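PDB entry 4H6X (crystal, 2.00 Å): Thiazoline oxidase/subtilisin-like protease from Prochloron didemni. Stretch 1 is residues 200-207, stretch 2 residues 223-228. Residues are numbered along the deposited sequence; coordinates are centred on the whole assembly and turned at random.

Stretch 1 (200-207) VLIVSPTG
Stretch 2 (223-228) TLAVGA

Two neighbouring parallel β-strands of one chain, 201-205 and 224-228, are joined by a ladder of backbone hydrogen bonds and by apolar packing on one face of the sheet. Their axes approach to 4.7 Å, and their N-to-C directions differ by 29°. The register pairs Val203 with Leu224 (CA to CA 4.8 Å), Ser204 with Ala225 (CA to CA 5.2 Å) and Pro205 with Val226 (CA to CA 4.6 Å).

Both strands are extended. Phi/psi is -118/132 at Val203, -149/145 at Ser204 and -76/156 at Pro205. Across from them it is -106/109 at Leu224, -85/138 at Ala225 and -125/126 at Val226. Thr206 turns out of the strand at -73/-26.

Four backbone hydrogen bonds form the ladder. Leu224 N donates to Ile202 O at 2.8 Å and is almost straight, at 179°. Ser204 N donates to Leu224 O at 3.1 Å. Val226 N donates to Ser204 O at 2.9 Å, more bent at 137°. Thr206 N donates to Val226 O at 2.9 Å. Residues Ile202, Ser204 and Thr206 thus alternate with Leu224 and Val226, as parallel pairing requires. Pro205 has no amide hydrogen, but its position in the ladder needs none. CA-H...O contacts add to the ladder: Val203 CA lies 3.4 Å from Leu224 O, Ala225 CA 3.3 Å from Ser204 O, and Pro205 CA 3.4 Å from Val226 O.

Val203, Pro205, Leu224 and Val226 share one face. Val203 and Val226 are both t, and Val203 CG1 meets Val226 CG2 at 3.8 Å. Leu224 has chi1 t and chi2 p; its CB is 4.3 Å from Val203 CG2 and 4.2 Å from Leu201 CD1. Leu201 is also t, p, and its end comes nearer the partner strand. These branched apolar residues suit a buried face; the Pro205 ring is C-gamma endo and partly exposed.

Ser204 and Ala225 lie on the other face; both are small and partly exposed. The CB atoms of Ile202 and Thr223 point to the same side, and Ile202 is buried. Ser204 is t, and its OG makes a weak hydrogen bond to Pro205 O at 3.3 Å. Thr206 is p; its CG2 packs 4.0 Å from Ala225 CB, and its OG1 lies 3.8 Å from Gly227 CA. At the start of the pairing, Ile202 (m, m) and Thr223 (chi1 93°) bring their CB atoms to 3.9 Å.

The contact buries 419 Å² in total, with Leu224 and Val226 the most covered residues.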

# COMPACT_ATOMS: atom_id res chain seq x y z
N VAL A 200 -9.33 1.66 13.53
CA VAL A 200 -8.86 1.13 12.25
C VAL A 200 -8.31 2.27 11.42
O VAL A 200 -9.01 3.26 11.16
CB VAL A 200 -9.98 0.40 11.47
CG1 VAL A 200 -9.45 -0.14 10.12
CG2 VAL A 200 -10.54 -0.73 12.32
N LEU A 201 -7.05 2.14 10.99
CA LEU A 201 -6.39 3.15 10.17
C LEU A 201 -6.75 3.01 8.69
O LEU A 201 -6.65 1.91 8.13
CB LEU A 201 -4.86 3.03 10.34
CG LEU A 201 -3.96 4.02 9.58
CD1 LEU A 201 -4.19 5.47 10.04
CD2 LEU A 201 -2.49 3.63 9.75
N ILE A 202 -7.12 4.12 8.06
CA ILE A 202 -7.33 4.22 6.63
C ILE A 202 -6.12 4.91 6.01
O ILE A 202 -5.73 6.00 6.45
CB ILE A 202 -8.60 5.07 6.30
CG1 ILE A 202 -9.87 4.39 6.82
CG2 ILE A 202 -8.68 5.35 4.80
CD1 ILE A 202 -10.31 3.19 6.01
N VAL A 203 -5.53 4.27 5.00
CA VAL A 203 -4.41 4.85 4.24
C VAL A 203 -4.83 5.02 2.79
O VAL A 203 -5.38 4.10 2.16
CB VAL A 203 -3.10 4.02 4.34
CG1 VAL A 203 -1.95 4.74 3.64
CG2 VAL A 203 -2.72 3.75 5.79
N SER A 204 -4.56 6.21 2.26
CA SER A 204 -4.97 6.55 0.93
C SER A 204 -3.94 7.53 0.35
O SER A 204 -3.36 8.32 1.09
CB SER A 204 -6.38 7.16 0.99
OG SER A 204 -6.70 7.83 -0.20
N PRO A 205 -3.68 7.44 -0.96
CA PRO A 205 -2.78 8.38 -1.63
C PRO A 205 -3.48 9.71 -1.84
O PRO A 205 -4.69 9.75 -1.89
CB PRO A 205 -2.51 7.72 -2.98
CG PRO A 205 -3.71 6.86 -3.24
CD PRO A 205 -4.17 6.40 -1.89
N THR A 206 -2.72 10.79 -1.97
CA THR A 206 -3.34 12.09 -2.27
C THR A 206 -3.84 12.21 -3.72
O THR A 206 -4.75 12.98 -3.99
CB THR A 206 -2.42 13.27 -1.94
OG1 THR A 206 -1.16 13.09 -2.60
CG2 THR A 206 -2.22 13.39 -0.43
N GLY A 207 -3.23 11.47 -4.65
CA GLY A 207 -3.62 11.50 -6.06
C GLY A 207 -2.60 12.13 -7.00
O GLY A 207 -1.83 13.02 -6.61
N THR A 223 -7.64 9.51 9.14
CA THR A 223 -7.07 8.85 7.95
C THR A 223 -5.69 9.40 7.62
O THR A 223 -5.37 10.56 7.94
CB THR A 223 -7.98 8.94 6.71
OG1 THR A 223 -7.63 10.08 5.92
CG2 THR A 223 -9.43 9.04 7.12
N LEU A 224 -4.86 8.55 7.02
CA LEU A 224 -3.51 8.94 6.64
C LEU A 224 -3.45 9.13 5.14
O LEU A 224 -3.53 8.16 4.37
CB LEU A 224 -2.50 7.88 7.11
CG LEU A 224 -1.00 8.20 6.99
CD1 LEU A 224 -0.63 9.38 7.87
CD2 LEU A 224 -0.16 6.99 7.38
N ALA A 225 -3.32 10.39 4.73
CA ALA A 225 -3.09 10.73 3.33
C ALA A 225 -1.59 10.66 3.01
O ALA A 225 -0.75 11.08 3.82
CB ALA A 225 -3.65 12.12 3.03
N VAL A 226 -1.24 10.10 1.86
CA VAL A 226 0.18 9.92 1.53
C VAL A 226 0.52 10.57 0.19
O VAL A 226 -0.12 10.31 -0.82
CB VAL A 226 0.61 8.44 1.54
CG1 VAL A 226 2.11 8.33 1.29
CG2 VAL A 226 0.23 7.79 2.87
N GLY A 227 1.54 11.43 0.22
CA GLY A 227 2.08 12.04 -1.00
C GLY A 227 3.35 11.30 -1.40
O GLY A 227 3.90 10.53 -0.60
N ALA A 228 3.80 11.55 -2.62
CA ALA A 228 4.99 10.89 -3.17
C ALA A 228 6.22 11.79 -3.19
O ALA A 228 6.18 12.92 -3.70
CB ALA A 228 4.70 10.37 -4.57